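Local structure of transcriptional regulators (LACI-FAMILY TRANSCRIPTIONAL REGULATORY PROTEIN) (3GYB) at residues A[22-27]-A[38-43]; A[96-101]-A[239-244]; A[112-117]-A[145-150]; A[184-189]-A[214-219]; A[190-195]-A[200-205]. The protein probably acts as a DNA-binding transcription factor of the LacI family, recognising regulatory DNA, and carries a magnesium ion bound in its periplasmic-binding-protein-like part. All blocks are in the same frame, centred on the assembly; numbering follows the deposited sequence.

Contact 1 (A[22-27]-A[38-43])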
# COMPACT_ATOMS: atom_id res chain seq x y z
N ASP A 22 5.00 8.16 -1.60
CA ASP A 22 6.02 9.19 -1.43
C ASP A 22 5.79 10.40 -2.33
O ASP A 22 6.39 11.46 -2.13
CB ASP A 22 7.45 8.62 -1.60
CG ASP A 22 7.71 8.01 -2.96
OD1 ASP A 22 7.04 8.40 -3.93
OD2 ASP A 22 8.61 7.15 -3.04
N LEU A 23 4.90 10.27 -3.31
CA LEU A 23 4.57 11.40 -4.18
C LEU A 23 3.71 12.35 -3.35
O LEU A 23 3.90 13.57 -3.38
CB LEU A 23 3.80 10.92 -5.42
CG LEU A 23 3.43 11.97 -6.48
CD1 LEU A 23 3.20 11.29 -7.81
CD2 LEU A 23 2.20 12.76 -6.06
N ILE A 24 2.75 11.79 -2.60
CA ILE A 24 1.89 12.62 -1.77
C ILE A 24 2.69 13.22 -0.63
O ILE A 24 2.46 14.36 -0.23
CB ILE A 24 0.70 11.81 -1.20
CG1 ILE A 24 -0.20 11.34 -2.35
CG2 ILE A 24 -0.11 12.67 -0.24
CD1 ILE A 24 -1.48 10.67 -1.88
N GLN A 25 3.65 12.46 -0.11
CA GLN A 25 4.49 12.96 0.98
C GLN A 25 5.27 14.17 0.47
O GLN A 25 5.40 15.17 1.17
CB GLN A 25 5.48 11.88 1.45
CG GLN A 25 6.39 12.32 2.60
CD GLN A 25 5.63 12.63 3.88
OE1 GLN A 25 5.03 11.74 4.49
NE2 GLN A 25 5.66 13.90 4.29
N SER A 26 5.77 14.07 -0.76
CA SER A 26 6.52 15.17 -1.36
C SER A 26 5.60 16.36 -1.63
O SER A 26 5.94 17.50 -1.34
CB SER A 26 7.17 14.70 -2.67
OG SER A 26 8.17 15.61 -3.09
N LEU A 27 4.42 16.08 -2.17
CA LEU A 27 3.44 17.14 -2.43
C LEU A 27 3.17 17.87 -1.12
O LEU A 27 3.13 19.10 -1.06
CB LEU A 27 2.12 16.54 -2.93
CG LEU A 27 1.91 16.14 -4.38
CD1 LEU A 27 0.63 15.31 -4.49
CD2 LEU A 27 1.81 17.38 -5.26
N LEU A 38 -4.44 18.61 2.45
CA LEU A 38 -4.74 17.67 1.37
C LEU A 38 -5.77 16.61 1.72
O LEU A 38 -5.84 16.16 2.85
CB LEU A 38 -3.46 16.95 0.95
CG LEU A 38 -2.17 17.76 0.78
CD1 LEU A 38 -1.03 16.81 0.44
CD2 LEU A 38 -2.35 18.81 -0.30
N SER A 39 -6.56 16.22 0.72
CA SER A 39 -7.55 15.17 0.90
C SER A 39 -7.49 14.31 -0.35
O SER A 39 -7.36 14.83 -1.47
CB SER A 39 -8.96 15.74 1.09
OG SER A 39 -9.85 14.72 1.50
N VAL A 40 -7.57 13.00 -0.18
CA VAL A 40 -7.48 12.07 -1.29
C VAL A 40 -8.80 11.49 -1.79
O VAL A 40 -9.68 11.13 -1.00
CB VAL A 40 -6.54 10.89 -0.93
CG1 VAL A 40 -6.49 9.88 -2.07
CG2 VAL A 40 -5.13 11.42 -0.65
N ILE A 41 -8.92 11.43 -3.11
CA ILE A 41 -10.09 10.88 -3.79
C ILE A 41 -9.55 9.73 -4.64
O ILE A 41 -8.57 9.91 -5.36
CB ILE A 41 -10.73 11.94 -4.73
CG1 ILE A 41 -11.25 13.13 -3.92
CG2 ILE A 41 -11.84 11.30 -5.57
CD1 ILE A 41 -12.45 12.82 -3.04
N ASP A 42 -10.15 8.55 -4.55
CA ASP A 42 -9.66 7.43 -5.35
C ASP A 42 -10.66 7.15 -6.48
O ASP A 42 -11.66 7.85 -6.62
CB ASP A 42 -9.42 6.20 -4.47
CG ASP A 42 -10.69 5.40 -4.19
OD1 ASP A 42 -11.79 5.98 -4.27
OD2 ASP A 42 -10.56 4.20 -3.88
N SER A 43 -10.39 6.13 -7.29
CA SER A 43 -11.29 5.83 -8.39
C SER A 43 -12.16 4.60 -8.15
O SER A 43 -12.96 4.22 -9.00
CB SER A 43 -10.49 5.63 -9.68
OG SER A 43 -9.75 4.42 -9.63

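Contact 2 (A[96-101]-A[239-244])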
# COMPACT_ATOMS: atom_id res chain seq x y z
N ASP A 96 0.89 21.24 -18.20
CA ASP A 96 0.21 21.05 -16.93
C ASP A 96 0.42 19.66 -16.35
O ASP A 96 -0.42 19.17 -15.58
CB ASP A 96 -1.28 21.34 -17.08
CG ASP A 96 -1.96 20.42 -18.07
OD1 ASP A 96 -1.26 19.68 -18.80
OD2 ASP A 96 -3.21 20.43 -18.12
N SER A 97 1.53 19.04 -16.70
CA SER A 97 1.83 17.72 -16.18
C SER A 97 3.29 17.59 -15.78
O SER A 97 4.18 18.24 -16.35
CB SER A 97 1.46 16.65 -17.22
OG SER A 97 2.35 16.66 -18.32
N VAL A 98 3.53 16.76 -14.77
CA VAL A 98 4.86 16.48 -14.26
C VAL A 98 4.89 14.97 -14.15
O VAL A 98 4.02 14.37 -13.51
CB VAL A 98 5.09 17.08 -12.86
CG1 VAL A 98 6.49 16.70 -12.36
CG2 VAL A 98 4.94 18.60 -12.89
N ALA A 99 5.87 14.34 -14.79
CA ALA A 99 5.98 12.88 -14.76
C ALA A 99 7.40 12.47 -15.12
O ALA A 99 8.17 13.26 -15.65
CB ALA A 99 5.00 12.25 -15.74
N ASN A 100 7.74 11.22 -14.82
CA ASN A 100 9.06 10.74 -15.17
C ASN A 100 8.99 10.34 -16.63
O ASN A 100 7.91 10.28 -17.22
CB ASN A 100 9.45 9.55 -14.29
CG ASN A 100 8.90 8.23 -14.80
OD1 ASN A 100 7.75 8.13 -15.22
ND2 ASN A 100 9.72 7.19 -14.74
N ASP A 101 10.15 10.09 -17.24
CA ASP A 101 10.19 9.68 -18.63
C ASP A 101 10.01 8.16 -18.67
O ASP A 101 10.96 7.42 -18.43
CB ASP A 101 11.55 10.05 -19.23
CG ASP A 101 11.60 9.81 -20.72
OD1 ASP A 101 10.89 8.91 -21.22
OD2 ASP A 101 12.38 10.52 -21.39
N ALA A 239 3.84 20.11 -7.10
CA ALA A 239 3.39 21.06 -6.09
C ALA A 239 3.82 22.46 -6.50
O ALA A 239 3.03 23.41 -6.43
CB ALA A 239 3.99 20.69 -4.72
N LEU A 240 5.07 22.61 -6.92
CA LEU A 240 5.56 23.92 -7.35
C LEU A 240 4.76 24.42 -8.55
O LEU A 240 4.42 25.60 -8.62
CB LEU A 240 7.04 23.85 -7.73
CG LEU A 240 8.06 23.64 -6.61
CD1 LEU A 240 9.46 23.62 -7.20
CD2 LEU A 240 7.92 24.75 -5.58
N LEU A 241 4.46 23.53 -9.49
CA LEU A 241 3.71 23.92 -10.68
C LEU A 241 2.30 24.40 -10.32
O LEU A 241 1.83 25.42 -10.83
CB LEU A 241 3.62 22.76 -11.68
CG LEU A 241 2.94 23.05 -13.02
CD1 LEU A 241 3.72 24.12 -13.76
CD2 LEU A 241 2.86 21.78 -13.86
N LEU A 242 1.63 23.66 -9.44
CA LEU A 242 0.29 24.05 -9.03
C LEU A 242 0.33 25.40 -8.32
O LEU A 242 -0.52 26.26 -8.55
CB LEU A 242 -0.32 23.00 -8.11
CG LEU A 242 -1.76 23.26 -7.66
CD1 LEU A 242 -2.68 23.31 -8.87
CD2 LEU A 242 -2.20 22.17 -6.71
N LEU A 243 1.31 25.58 -7.44
CA LEU A 243 1.45 26.84 -6.71
C LEU A 243 1.62 28.01 -7.66
O LEU A 243 1.10 29.10 -7.41
CB LEU A 243 2.65 26.78 -5.75
CG LEU A 243 2.50 25.96 -4.48
CD1 LEU A 243 3.83 25.89 -3.76
CD2 LEU A 243 1.44 26.58 -3.57
N SER A 244 2.32 27.79 -8.77
CA SER A 244 2.55 28.86 -9.74
C SER A 244 1.23 29.26 -10.40
O SER A 244 1.08 30.40 -10.84
CB SER A 244 3.57 28.43 -10.80
OG SER A 244 3.02 27.50 -11.71

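Contact 3 (A[112-117]-A[145-150])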
# COMPACT_ATOMS: atom_id res chain seq x y z
N HIS A 112 18.89 -3.34 -18.84
CA HIS A 112 19.54 -3.99 -17.70
C HIS A 112 19.45 -5.51 -17.85
O HIS A 112 20.44 -6.21 -17.65
CB HIS A 112 18.88 -3.56 -16.39
CG HIS A 112 19.52 -4.14 -15.17
ND1 HIS A 112 20.85 -3.94 -14.86
CD2 HIS A 112 19.01 -4.90 -14.17
CE1 HIS A 112 21.13 -4.55 -13.72
NE2 HIS A 112 20.03 -5.14 -13.28
N LEU A 113 18.27 -6.01 -18.20
CA LEU A 113 18.08 -7.44 -18.37
C LEU A 113 18.95 -7.94 -19.53
O LEU A 113 19.55 -9.01 -19.44
CB LEU A 113 16.61 -7.76 -18.63
CG LEU A 113 15.68 -7.44 -17.45
CD1 LEU A 113 14.24 -7.81 -17.81
CD2 LEU A 113 16.14 -8.23 -16.22
N ILE A 114 19.01 -7.16 -20.60
CA ILE A 114 19.82 -7.53 -21.76
C ILE A 114 21.30 -7.55 -21.38
O ILE A 114 22.02 -8.49 -21.72
CB ILE A 114 19.60 -6.54 -22.92
CG1 ILE A 114 18.18 -6.70 -23.46
CG2 ILE A 114 20.62 -6.79 -24.04
CD1 ILE A 114 17.79 -5.65 -24.47
N ASP A 115 21.76 -6.52 -20.67
CA ASP A 115 23.16 -6.48 -20.26
C ASP A 115 23.49 -7.60 -19.28
O ASP A 115 24.65 -7.98 -19.14
CB ASP A 115 23.51 -5.12 -19.65
CG ASP A 115 23.61 -4.01 -20.68
OD1 ASP A 115 23.82 -4.33 -21.87
OD2 ASP A 115 23.48 -2.83 -20.31
N LEU A 116 22.47 -8.15 -18.61
CA LEU A 116 22.70 -9.25 -17.68
C LEU A 116 22.79 -10.59 -18.40
O LEU A 116 23.02 -11.63 -17.77
CB LEU A 116 21.59 -9.31 -16.62
CG LEU A 116 21.66 -8.28 -15.49
CD1 LEU A 116 20.38 -8.31 -14.67
CD2 LEU A 116 22.86 -8.59 -14.61
N GLY A 117 22.59 -10.58 -19.71
CA GLY A 117 22.69 -11.82 -20.47
C GLY A 117 21.39 -12.51 -20.82
O GLY A 117 21.40 -13.60 -21.40
N HIS A 145 18.03 -4.01 -29.92
CA HIS A 145 19.09 -4.95 -29.59
C HIS A 145 18.99 -6.29 -30.30
O HIS A 145 19.65 -7.26 -29.92
CB HIS A 145 19.13 -5.14 -28.07
CG HIS A 145 19.57 -3.92 -27.33
ND1 HIS A 145 20.89 -3.53 -27.25
CD2 HIS A 145 18.86 -2.97 -26.68
CE1 HIS A 145 20.98 -2.40 -26.58
NE2 HIS A 145 19.76 -2.04 -26.22
N GLY A 146 18.15 -6.34 -31.34
CA GLY A 146 17.98 -7.55 -32.13
C GLY A 146 17.22 -8.69 -31.49
O GLY A 146 17.36 -9.85 -31.90
N LEU A 147 16.40 -8.37 -30.50
CA LEU A 147 15.62 -9.38 -29.80
C LEU A 147 14.14 -9.19 -30.08
O LEU A 147 13.66 -8.07 -30.25
CB LEU A 147 15.87 -9.30 -28.29
CG LEU A 147 17.32 -9.50 -27.84
CD1 LEU A 147 17.44 -9.28 -26.34
CD2 LEU A 147 17.77 -10.91 -28.21
N GLU A 148 13.41 -10.30 -30.14
CA GLU A 148 11.98 -10.26 -30.39
C GLU A 148 11.30 -10.11 -29.04
O GLU A 148 11.44 -10.97 -28.16
CB GLU A 148 11.51 -11.54 -31.08
CG GLU A 148 10.03 -11.53 -31.44
CD GLU A 148 9.68 -10.46 -32.46
OE1 GLU A 148 8.48 -10.12 -32.59
OE2 GLU A 148 10.59 -9.97 -33.16
N PRO A 149 10.54 -9.03 -28.85
CA PRO A 149 9.85 -8.82 -27.57
C PRO A 149 8.70 -9.79 -27.35
O PRO A 149 8.10 -10.29 -28.30
CB PRO A 149 9.39 -7.37 -27.66
CG PRO A 149 9.09 -7.22 -29.13
CD PRO A 149 10.28 -7.90 -29.77
N LEU A 150 8.40 -10.05 -26.08
CA LEU A 150 7.31 -10.93 -25.70
C LEU A 150 6.59 -10.26 -24.54
O LEU A 150 7.23 -9.84 -23.58
CB LEU A 150 7.83 -12.29 -25.26
CG LEU A 150 6.78 -13.24 -24.67
CD1 LEU A 150 5.74 -13.60 -25.72
CD2 LEU A 150 7.47 -14.50 -24.16

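Contact 4 (A[184-189]-A[214-219])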
# COMPACT_ATOMS: atom_id res chain seq x y z
N ASN A 184 4.99 -2.46 -13.43
CA ASN A 184 5.05 -1.75 -12.15
C ASN A 184 5.29 -2.73 -11.01
O ASN A 184 5.21 -3.94 -11.19
CB ASN A 184 3.77 -0.95 -11.91
CG ASN A 184 2.54 -1.79 -12.06
OD1 ASN A 184 2.36 -2.78 -11.34
ND2 ASN A 184 1.68 -1.42 -13.00
N ASP A 185 5.61 -2.19 -9.83
CA ASP A 185 5.89 -3.02 -8.66
C ASP A 185 4.75 -3.90 -8.18
O ASP A 185 4.97 -5.06 -7.86
CB ASP A 185 6.34 -2.14 -7.49
CG ASP A 185 7.75 -1.61 -7.66
OD1 ASP A 185 8.41 -1.93 -8.67
OD2 ASP A 185 8.20 -0.86 -6.75
N ILE A 186 3.54 -3.36 -8.10
CA ILE A 186 2.43 -4.15 -7.59
C ILE A 186 2.22 -5.38 -8.48
O ILE A 186 1.94 -6.47 -7.99
CB ILE A 186 1.13 -3.30 -7.47
CG1 ILE A 186 0.09 -4.06 -6.64
CG2 ILE A 186 0.59 -2.95 -8.84
CD1 ILE A 186 0.55 -4.37 -5.22
N THR A 187 2.39 -5.21 -9.78
CA THR A 187 2.25 -6.34 -10.69
C THR A 187 3.40 -7.32 -10.43
O THR A 187 3.21 -8.54 -10.46
CB THR A 187 2.27 -5.86 -12.16
OG1 THR A 187 1.09 -5.08 -12.40
CG2 THR A 187 2.30 -7.04 -13.13
N ALA A 188 4.59 -6.78 -10.15
CA ALA A 188 5.77 -7.60 -9.89
C ALA A 188 5.60 -8.45 -8.63
O ALA A 188 6.17 -9.54 -8.54
CB ALA A 188 7.02 -6.71 -9.76
N ILE A 189 4.84 -7.95 -7.66
CA ILE A 189 4.58 -8.71 -6.44
C ILE A 189 3.85 -9.98 -6.84
O ILE A 189 4.11 -11.06 -6.30
CB ILE A 189 3.71 -7.91 -5.44
CG1 ILE A 189 4.42 -6.61 -5.04
CG2 ILE A 189 3.43 -8.75 -4.20
CD1 ILE A 189 5.82 -6.82 -4.52
N THR A 214 8.26 1.34 -5.01
CA THR A 214 7.23 1.46 -3.98
C THR A 214 7.86 1.08 -2.65
O THR A 214 8.93 0.47 -2.61
CB THR A 214 6.09 0.46 -4.22
OG1 THR A 214 6.66 -0.86 -4.33
CG2 THR A 214 5.31 0.79 -5.47
N PRO A 215 7.20 1.44 -1.54
CA PRO A 215 7.74 1.09 -0.22
C PRO A 215 7.87 -0.44 -0.11
O PRO A 215 8.79 -0.95 0.53
CB PRO A 215 6.70 1.65 0.74
CG PRO A 215 6.22 2.87 0.01
CD PRO A 215 6.06 2.36 -1.41
N LEU A 216 6.96 -1.15 -0.76
CA LEU A 216 6.97 -2.61 -0.75
C LEU A 216 8.27 -3.15 -1.35
O LEU A 216 8.87 -4.10 -0.84
CB LEU A 216 5.79 -3.17 -1.55
CG LEU A 216 4.37 -2.92 -1.03
CD1 LEU A 216 3.36 -3.34 -2.10
CD2 LEU A 216 4.14 -3.71 0.25
N ALA A 217 8.70 -2.55 -2.45
CA ALA A 217 9.92 -2.97 -3.12
C ALA A 217 11.13 -2.77 -2.23
O ALA A 217 12.12 -3.49 -2.34
CB ALA A 217 10.10 -2.19 -4.43
N GLN A 218 11.03 -1.78 -1.34
CA GLN A 218 12.10 -1.42 -0.41
C GLN A 218 12.25 -2.33 0.80
O GLN A 218 13.26 -2.28 1.49
CB GLN A 218 11.87 0.01 0.08
CG GLN A 218 11.87 1.07 -1.01
CD GLN A 218 11.36 2.41 -0.52
OE1 GLN A 218 11.66 2.82 0.59
NE2 GLN A 218 10.58 3.10 -1.36
N THR A 219 11.24 -3.16 1.06
CA THR A 219 11.31 -4.05 2.22
C THR A 219 12.35 -5.16 2.03
O THR A 219 12.67 -5.55 0.91
CB THR A 219 9.94 -4.72 2.49
OG1 THR A 219 9.58 -5.55 1.38
CG2 THR A 219 8.86 -3.68 2.73

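Contact 5 (A[190-195]-A[200-205])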
# COMPACT_ATOMS: atom_id res chain seq x y z
N GLY A 190 2.94 -9.85 -7.81
CA GLY A 190 2.21 -11.01 -8.30
C GLY A 190 3.16 -11.96 -9.01
O GLY A 190 3.08 -13.18 -8.86
N ALA A 191 4.06 -11.40 -9.81
CA ALA A 191 5.03 -12.21 -10.54
C ALA A 191 5.92 -12.98 -9.57
O ALA A 191 6.25 -14.14 -9.81
CB ALA A 191 5.89 -11.32 -11.44
N LEU A 192 6.33 -12.33 -8.48
CA LEU A 192 7.17 -12.99 -7.48
C LEU A 192 6.40 -14.14 -6.83
O LEU A 192 6.97 -15.18 -6.52
CB LEU A 192 7.62 -11.99 -6.41
CG LEU A 192 8.67 -10.97 -6.87
CD1 LEU A 192 8.77 -9.83 -5.86
CD2 LEU A 192 10.01 -11.67 -7.05
N GLY A 193 5.10 -13.94 -6.62
CA GLY A 193 4.29 -14.98 -6.03
C GLY A 193 4.17 -16.16 -6.99
O GLY A 193 4.19 -17.32 -6.58
N ALA A 194 4.05 -15.86 -8.27
CA ALA A 194 3.94 -16.91 -9.28
C ALA A 194 5.22 -17.74 -9.29
O ALA A 194 5.17 -18.97 -9.33
CB ALA A 194 3.69 -16.30 -10.67
N ALA A 195 6.37 -17.06 -9.23
CA ALA A 195 7.65 -17.76 -9.20
C ALA A 195 7.70 -18.69 -7.99
O ALA A 195 8.13 -19.85 -8.09
CB ALA A 195 8.79 -16.74 -9.15
N LEU A 200 10.29 -21.66 -8.62
CA LEU A 200 11.40 -21.00 -9.29
C LEU A 200 12.06 -20.04 -8.32
O LEU A 200 11.39 -19.21 -7.71
CB LEU A 200 10.90 -20.22 -10.51
CG LEU A 200 10.26 -21.01 -11.65
CD1 LEU A 200 9.60 -20.04 -12.62
CD2 LEU A 200 11.31 -21.86 -12.35
N ARG A 201 13.37 -20.15 -8.18
CA ARG A 201 14.09 -19.26 -7.28
C ARG A 201 14.31 -17.93 -7.98
O ARG A 201 14.63 -17.88 -9.16
CB ARG A 201 15.44 -19.86 -6.89
CG ARG A 201 15.34 -21.17 -6.13
CD ARG A 201 16.70 -21.60 -5.63
NE ARG A 201 17.24 -20.64 -4.66
CZ ARG A 201 18.46 -20.71 -4.14
NH1 ARG A 201 19.28 -21.69 -4.50
NH2 ARG A 201 18.86 -19.79 -3.27
N VAL A 202 14.13 -16.84 -7.24
CA VAL A 202 14.37 -15.51 -7.79
C VAL A 202 15.53 -14.97 -6.96
O VAL A 202 15.42 -14.88 -5.74
CB VAL A 202 13.13 -14.60 -7.62
CG1 VAL A 202 13.47 -13.19 -8.06
CG2 VAL A 202 11.96 -15.15 -8.46
N PRO A 203 16.63 -14.55 -7.61
CA PRO A 203 16.91 -14.51 -9.04
C PRO A 203 17.62 -15.72 -9.67
O PRO A 203 17.86 -15.73 -10.87
CB PRO A 203 17.76 -13.26 -9.17
CG PRO A 203 18.66 -13.41 -7.96
CD PRO A 203 17.71 -13.88 -6.85
N GLU A 204 17.95 -16.73 -8.87
CA GLU A 204 18.68 -17.89 -9.38
C GLU A 204 18.10 -18.51 -10.66
O GLU A 204 18.86 -18.87 -11.57
CB GLU A 204 18.80 -18.97 -8.31
CG GLU A 204 19.76 -18.64 -7.17
CD GLU A 204 19.21 -17.61 -6.20
OE1 GLU A 204 17.98 -17.39 -6.19
OE2 GLU A 204 20.00 -17.03 -5.43
N ASP A 205 16.78 -18.64 -10.72
CA ASP A 205 16.14 -19.22 -11.90
C ASP A 205 15.47 -18.18 -12.78
O ASP A 205 15.54 -18.25 -14.01
CB ASP A 205 15.09 -20.25 -11.49
CG ASP A 205 15.68 -21.43 -10.74
OD1 ASP A 205 16.75 -21.91 -11.16
OD2 ASP A 205 15.07 -21.86 -9.75

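Contact 1 (A[22-27]-A[38-43])
Ile24 of helix 21-31 faces strand 37-41, and the nearest backbone atoms of their kind, Ile24 CA and Leu38 CA, are 8.9 Å apart; at that separation the backbones do not meet, and side chains make the contact. Both branches of Ile24 are used, and they go to different residues. The longer one ends at Val40, where Ile24 CD1 lies 3.9 Å from Val40 CG2. The shorter one, CG2, comes more loosely to Leu38, with 4.3 Å between Ile24 CG2 and Leu38 CD1. This division follows from the torsion at Ile24: CG1 sits beside the backbone N (chi1 -65°) and the chain runs on extended to CD1, while CG2 is left anti to that N. Val40 meets it with the methyl that lies beside its own N, and the two side chains cross obliquely. Leu38 and Val40, two residues apart on the strand, both point at the helix.

Helix and strand belong to the beta-alpha-beta unit 7-12, 21-31, 37-41. Strand 37-41 is one of the two outermost strands within the chain, and Leu38 and Val40 also form backbone hydrogen bonds with the second subunit. At the start of the helix, Asp22 bonds through OD1 to the OG of Ser231, a ligand of the bound magnesium; Asp22 is itself a magnesium ligand seen for this protein, although the ion is not bound to it in this chain. Between the segments themselves the chemistry is wholly aliphatic and buried, which implies cohesion from burial of methyl groups, without directional bonds.

Contact 2 (A[96-101]-A[239-244])
Leu241 of helix 231-246 is the residue that reaches strand 97-100, and Leu241 CA comes within 7.7 Å of Asp96 CA. Its CB points at the strand, and CG, anti to the backbone N (chi1 -176°), carries the fork to where CD2 meets the strand. Neither CB nor CG has a strand atom within touching distance; the fork at CG is what closes the gap. From there CD2 makes the whole of the contact. Leu241 CD2 packs 3.9 Å from Val98 CG2, the two side chains sliding past each other in opposite directions. The same methyl rests on the backbone where the strand begins, with Leu241 CD2 4.1 Å from Asp96 C and 4.2 Å from Ser97 N. The peptide link between Asp96 and Ser97 thus forms part of its seat. Asp96 takes part through this backbone, its carboxylate being directed off from the helix. Ser97 likewise turns its side chain from the helix, and its OG is hydrogen-bonded to Arg88.

Val83 of strand 82-85 and His257 also touch Leu241, while Leu259 of strand 258-264 adjoins Val98. Within the helix, Ser244 OG donates to Leu241 O at 2.6 Å, from 21° off the carbonyl plane, satisfying the serine hydroxyl. Across the contact itself everything rests on one leucine methyl against a valine methyl and a peptide, implying buried apolar packing between a helix and a sheet strand far apart in sequence.

Contact 3 (A[112-117]-A[145-150])
Apolar packing joins Ile114, near the end of helix 102-115, to Leu147: Ile114 CG1 and Leu147 CD1 are 3.9 Å apart, the two side chains reaching toward each other tip to tip. Ile114 CD1 is only slightly farther from the same leucine methyl, so Leu147 meets the outer part of the isoleucine chain. CG1 of Ile114 lies beside the backbone N (chi1 -68°) and the chain extends from it to CD1, putting both atoms against the loop.

The second kind is a methyl against a ring. Ile114 CD1 approaches the CG-CD2 bond of the His145 imidazole obliquely, 3.6 Å from His145 CD2 and 3.8 Å from His145 CG. The same methyl, Ile114 CD1, also lies 3.9 Å from His145 CB. Ile114 thus lies against both residues, His145 and Leu147, that flank Gly146.

Backbone bonding shapes the two ends. Gly117, with positive phi, closes helix 102-115 in a Schellman motif, and Gly117 N bonds to Ile114 O at 3.0 Å. Gly146 has the corresponding place after helix 129-144, where Gly146 N bonds to Arg143 O and Leu147 N to Met142 O.

The contact therefore joins the C-terminal ends of two helices at the protein surface. Leu147 touches Met142 of helix 129-144, Ile114 also lies on Ile121 of strand 121-124, and the chain past Leu147 runs on into an outermost strand of the sheet within this chain, 150-151.

Contact 4 (A[184-189]-A[214-219])
Two helix starts are tied together here beside the magnesium site: Asp185, in the first turn of helix 185-198, grips Thr214, the N-cap of the short helix 215-218, whose backbone bonds are mostly weak. One carboxylate oxygen does the work. Thr214 N donates to Asp185 OD2 at 2.8 Å in a nearly straight bond (167°), meeting the oxygen almost along its C-O axis. Thr214 OG1 donates to Asp185 OD2 at 2.9 Å, on the anti lone pair of OD2. With chi1 of 54°, Thr214 OG1 is held between the backbone N and the carbonyl carbon, where it can also accept from Ala217 N at 3.2 Å, the capping bond. Ala217 CB packs 3.3 Å from Asp185 OD2. The other oxygen, OD1, is hydrogen-bonded to Thr226 OG1, so both oxygens of the buried carboxylate are bonded. Beside this polar knot, Ile186 CD1 lies 4.3 Å from Leu216 CD1.

Asn184 caps helix 185-198: Asn184 OD1 accepts from Thr187 N at 2.9 Å and also from Thr187 OG1. Thr214 follows strand 207-211 closely, its side chain about 4 Å from that of the magnesium ligand Asp212, and Ile186 lies against Glu160 of helix 160-173. Leu216 packs on Leu216 of the second subunit.

Contact 5 (A[190-195]-A[200-205])
Ala195 and Val202 make the closest apolar approach, with Ala195 CB 3.6 Å from Val202 CG2. The other valine methyl works separately: Val202 CG1 meets Leu192 CD2 at 3.9 Å, the leucine and valine side chains crossing at about a right angle. Val202 thus presses both branches onto residues one helical turn apart. Its chi1 of 174° explains the split, setting CG1 anti to the backbone N and CG2 beside it. Leu192 approaches indirectly, since its CB points across the line to the loop and only the far end of the chain arrives.

A backbone bond joins the segments as well. Leu200 N donates to Ala195 O at 2.9 Å (154°), from 27° off the carbonyl plane, a bond reaching five residues back that ties the start of the loop to the last turns of helix 185-198. Ala195 CB and Leu200 CB, 4.3 Å apart, add looser packing beside the bond.

Farther out, the loop holds its own shape. Arg201 N bonds to Asp205 OD2 at 2.9 Å, and Asp205 N returns a bond to Arg201 O, bracketing the turn that contains the cis peptide before Pro203. The Glu204 carboxylate lies over one face of the Arg201 guanidinium, displaced toward its rim; this is a long pairing of charges, with no N-H directed at the oxygen. Thr268 touches both Leu192 and Val202, and Leu192 also reaches Ile208 of strand 207-211 and Leu221 of the second subunit.

The chemistry implies a division of labour: aliphatic groups and one backbone hydrogen bond, Leu200 N to Ala195 O, fasten the loop to the helix, while the charged groups sit on its outer, exposed side.

Overall arrangement
Contacts 1, 2 and 4 are buried; contact 3 lies at the surface and contact 5 is partly buried. Contacts 1 and 2 each set a helix on the same sheet by aliphatic packing, and they meet where Leu27 CD2 comes 3.9 Å from Ala239 N. Contacts 4 and 5 share helix 185-198, contact 5 nested within the loop that contact 4 closes, their centres about 14 Å apart. Contact 4, where the Thr214 side chain is about 6 Å from the magnesium ion, is bonded through a carboxylate, whereas contact 5 combines one backbone bond with methyl packing. Contact 3, about 36 Å from contact 1 between centres, joins helix ends. Contacts 1, 4 and 5 also touch the second subunit.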